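Local coordinates for protein CurF (Lyngbya majuscula, PDB 2Q35) that probably catalyses a decarboxylation in polyketide chain beta-branching through its crotonase-family ECH2 domain, at residues Leu87-Ala95 and Arg197-Gln205. The protein carries 1 engineered substitution. Residues are numbered along the deposited sequence; the frame is centred on the assembly and turned at random.
Sequences LDCEIPIIA and RLSLVALKQ
K204 reaches from its helix into the turn before strand 93-97, where NZ donates to I91 O (2.9 Å) from well above the carbonyl plane and, more weakly, to C89 O (3.2 Å). Lysine suits the place because its long aliphatic chain, extended with CG anti to the backbone N (chi1 176°), passes E90 O (3.6 Å from CD) and brings an ammonium group to the loop carbonyls. One turn back, I91 CA and V201 CA come within 5.5 Å, consistent with the short valine side chain, whose CG2 lies 3.9 Å from I91 CG2. A water donates to both E90 O and V201 O. Near the start of the helix, R197 NH2 forms a salt bridge with E90 OE2 (3.0 Å), meeting the carboxylate on its anti side with the two planes 73° apart, while I91 CG2 covers one guanidinium face. With R197 cut back to an alanine, E90 is likely to lose its cationic mate across the contact and I91 CG2 the flat group beside it. Further out, Y48 O accepts from R197 NE, and D113 makes a salt bridge with K204 NZ while accepting from I93 N. The contact joins helix 197-230 to the loop entering strand 93-97, between strands 50-54 and 114-118 of the crotonase core; P92 and L200 share I192 of helix 178-192.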
loop_
_atom_site.group_PDB
_atom_site.type_symbol
_atom_site.label_atom_id
_atom_site.label_comp_id
_atom_site.label_asym_id
_atom_site.label_seq_id
_atom_site.Cartn_x
_atom_site.Cartn_y
_atom_site.Cartn_z
ATOM N N LEU A 87 -1.753 -22.408 1.312
ATOM C CA LEU A 87 -3.010 -21.658 1.278
ATOM C C LEU A 87 -4.213 -22.465 1.766
ATOM O O LEU A 87 -5.219 -21.894 2.207
ATOM C CB LEU A 87 -3.279 -21.119 -0.127
ATOM C CG LEU A 87 -2.267 -20.089 -0.616
ATOM C CD1 LEU A 87 -2.585 -19.757 -2.082
ATOM C CD2 LEU A 87 -2.214 -18.827 0.274
ATOM N N ASP A 88 -4.101 -23.786 1.703
ATOM C CA ASP A 88 -5.158 -24.662 2.221
ATOM C C ASP A 88 -5.212 -24.729 3.753
ATOM O O ASP A 88 -6.241 -25.117 4.306
ATOM C CB ASP A 88 -5.060 -26.062 1.626
ATOM C CG ASP A 88 -5.675 -26.151 0.222
ATOM O OD1 ASP A 88 -6.244 -25.144 -0.278
ATOM O OD2 ASP A 88 -5.597 -27.245 -0.372
ATOM N N CYS A 89 -4.133 -24.355 4.430
ATOM C CA CYS A 89 -4.109 -24.427 5.897
ATOM C C CYS A 89 -5.087 -23.383 6.450
ATOM O O CYS A 89 -5.019 -22.207 6.079
ATOM C CB CYS A 89 -2.693 -24.112 6.373
ATOM S SG CYS A 89 -2.566 -24.140 8.202
ATOM N N GLU A 90 -5.993 -23.809 7.336
ATOM C CA GLU A 90 -7.086 -22.927 7.763
ATOM C C GLU A 90 -6.784 -22.076 8.975
ATOM O O GLU A 90 -7.570 -21.183 9.313
ATOM C CB GLU A 90 -8.375 -23.722 7.966
ATOM C CG GLU A 90 -8.370 -24.553 9.233
ATOM C CD GLU A 90 -9.627 -25.395 9.433
ATOM O OE1 GLU A 90 -10.623 -25.217 8.689
ATOM O OE2 GLU A 90 -9.608 -26.235 10.369
ATOM N N ILE A 91 -5.662 -22.364 9.630
ATOM C CA ILE A 91 -5.212 -21.563 10.781
ATOM C C ILE A 91 -4.060 -20.646 10.391
ATOM O O ILE A 91 -3.348 -20.907 9.432
ATOM C CB ILE A 91 -4.856 -22.439 12.015
ATOM C CG1 ILE A 91 -3.814 -23.509 11.657
ATOM C CG2 ILE A 91 -6.148 -23.067 12.610
ATOM C CD1 ILE A 91 -3.168 -24.154 12.886
ATOM N N PRO A 92 -3.890 -19.530 11.127
ATOM C CA PRO A 92 -2.811 -18.593 10.761
ATOM C C PRO A 92 -1.412 -19.215 10.780
ATOM O O PRO A 92 -1.095 -20.060 11.641
ATOM C CB PRO A 92 -2.872 -17.512 11.855
ATOM C CG PRO A 92 -4.043 -17.785 12.679
ATOM C CD PRO A 92 -4.716 -19.061 12.254
ATOM N N ILE A 93 -0.608 -18.791 9.813
ATOM C CA ILE A 93 0.775 -19.236 9.674
ATOM C C ILE A 93 1.708 -18.028 9.781
ATOM O O ILE A 93 1.468 -16.994 9.136
ATOM C CB ILE A 93 1.005 -19.938 8.307
ATOM C CG1 ILE A 93 0.087 -21.141 8.128
ATOM C CG2 ILE A 93 2.497 -20.370 8.111
ATOM C CD1 ILE A 93 0.140 -21.666 6.663
ATOM N N ILE A 94 2.764 -18.158 10.593
ATOM C CA ILE A 94 3.850 -17.168 10.659
ATOM C C ILE A 94 5.107 -17.786 10.045
ATOM O O ILE A 94 5.562 -18.836 10.492
ATOM C CB ILE A 94 4.163 -16.797 12.119
ATOM C CG1 ILE A 94 2.898 -16.285 12.839
ATOM C CG2 ILE A 94 5.321 -15.773 12.212
ATOM C CD1 ILE A 94 3.018 -16.119 14.363
ATOM N N ALA A 95 5.666 -17.152 9.014
ATOM C CA ALA A 95 6.865 -17.686 8.364
ATOM C C ALA A 95 8.040 -17.023 9.057
ATOM O O ALA A 95 8.255 -15.825 8.877
ATOM C CB ALA A 95 6.896 -17.335 6.909
ATOM N N ARG A 197 -10.163 -20.698 18.628
ATOM C CA ARG A 197 -9.808 -21.240 17.326
ATOM C C ARG A 197 -10.874 -20.903 16.263
ATOM O O ARG A 197 -10.523 -20.513 15.140
ATOM C CB ARG A 197 -9.611 -22.755 17.409
ATOM C CG ARG A 197 -9.008 -23.334 16.157
ATOM C CD ARG A 197 -8.844 -24.826 16.279
ATOM N NE ARG A 197 -8.215 -25.438 15.108
ATOM C CZ ARG A 197 -8.859 -25.740 13.979
ATOM N NH1 ARG A 197 -10.138 -25.418 13.825
ATOM N NH2 ARG A 197 -8.199 -26.311 12.988
ATOM N N LEU A 198 -12.152 -21.025 16.633
ATOM C CA LEU A 198 -13.265 -20.747 15.711
ATOM C C LEU A 198 -13.139 -19.345 15.119
ATOM O O LEU A 198 -13.341 -19.152 13.917
ATOM C CB LEU A 198 -14.639 -20.893 16.405
ATOM C CG LEU A 198 -15.834 -20.972 15.434
ATOM C CD1 LEU A 198 -15.977 -22.378 14.863
ATOM C CD2 LEU A 198 -17.146 -20.556 16.097
ATOM N N SER A 199 -12.765 -18.382 15.972
ATOM C CA SER A 199 -12.649 -16.986 15.543
ATOM C C SER A 199 -11.427 -16.792 14.648
ATOM O O SER A 199 -11.471 -16.035 13.664
ATOM C CB SER A 199 -12.566 -16.067 16.766
ATOM O OG SER A 199 -13.775 -16.104 17.514
ATOM N N LEU A 200 -10.332 -17.475 14.981
ATOM C CA LEU A 200 -9.116 -17.400 14.140
ATOM C C LEU A 200 -9.384 -17.926 12.726
ATOM O O LEU A 200 -8.992 -17.296 11.736
ATOM C CB LEU A 200 -7.960 -18.148 14.782
ATOM C CG LEU A 200 -7.404 -17.495 16.060
ATOM C CD1 LEU A 200 -6.429 -18.503 16.716
ATOM C CD2 LEU A 200 -6.726 -16.195 15.744
ATOM N N VAL A 201 -10.066 -19.067 12.641
ATOM C CA VAL A 201 -10.355 -19.709 11.358
ATOM C C VAL A 201 -11.277 -18.804 10.515
ATOM O O VAL A 201 -11.001 -18.542 9.330
ATOM C CB VAL A 201 -10.952 -21.114 11.565
ATOM C CG1 VAL A 201 -11.466 -21.686 10.223
ATOM C CG2 VAL A 201 -9.909 -22.028 12.195
ATOM N N ALA A 202 -12.308 -18.268 11.159
ATOM C CA ALA A 202 -13.291 -17.399 10.489
ATOM C C ALA A 202 -12.640 -16.105 9.995
ATOM O O ALA A 202 -12.848 -15.663 8.852
ATOM C CB ALA A 202 -14.436 -17.107 11.406
ATOM N N LEU A 203 -11.799 -15.516 10.846
ATOM C CA LEU A 203 -11.132 -14.287 10.476
ATOM C C LEU A 203 -10.190 -14.519 9.309
ATOM O O LEU A 203 -10.168 -13.728 8.373
ATOM C CB LEU A 203 -10.340 -13.730 11.689
ATOM C CG LEU A 203 -9.620 -12.410 11.411
ATOM C CD1 LEU A 203 -10.599 -11.308 11.043
ATOM C CD2 LEU A 203 -8.771 -12.003 12.674
ATOM N N LYS A 204 -9.381 -15.578 9.384
ATOM C CA LYS A 204 -8.393 -15.844 8.332
ATOM C C LYS A 204 -9.090 -16.051 6.997
ATOM O O LYS A 204 -8.627 -15.534 5.955
ATOM C CB LYS A 204 -7.523 -17.068 8.678
ATOM C CG LYS A 204 -6.572 -17.395 7.550
ATOM C CD LYS A 204 -5.615 -18.498 7.880
ATOM C CE LYS A 204 -4.918 -18.976 6.616
ATOM N NZ LYS A 204 -3.574 -19.530 6.919
ATOM N N GLN A 205 -10.221 -16.754 7.023
ATOM C CA GLN A 205 -10.972 -16.995 5.773
ATOM C C GLN A 205 -11.438 -15.656 5.167
ATOM O O GLN A 205 -11.305 -15.401 3.956
ATOM C CB GLN A 205 -12.161 -17.908 6.027
ATOM C CG GLN A 205 -12.970 -18.138 4.755
ATOM C CD GLN A 205 -13.980 -19.228 4.879
ATOM O OE1 GLN A 205 -13.860 -20.258 4.231
ATOM N NE2 GLN A 205 -14.988 -19.018 5.711
HETATM O O HOH W 1 -9.483 -20.202 7.668
#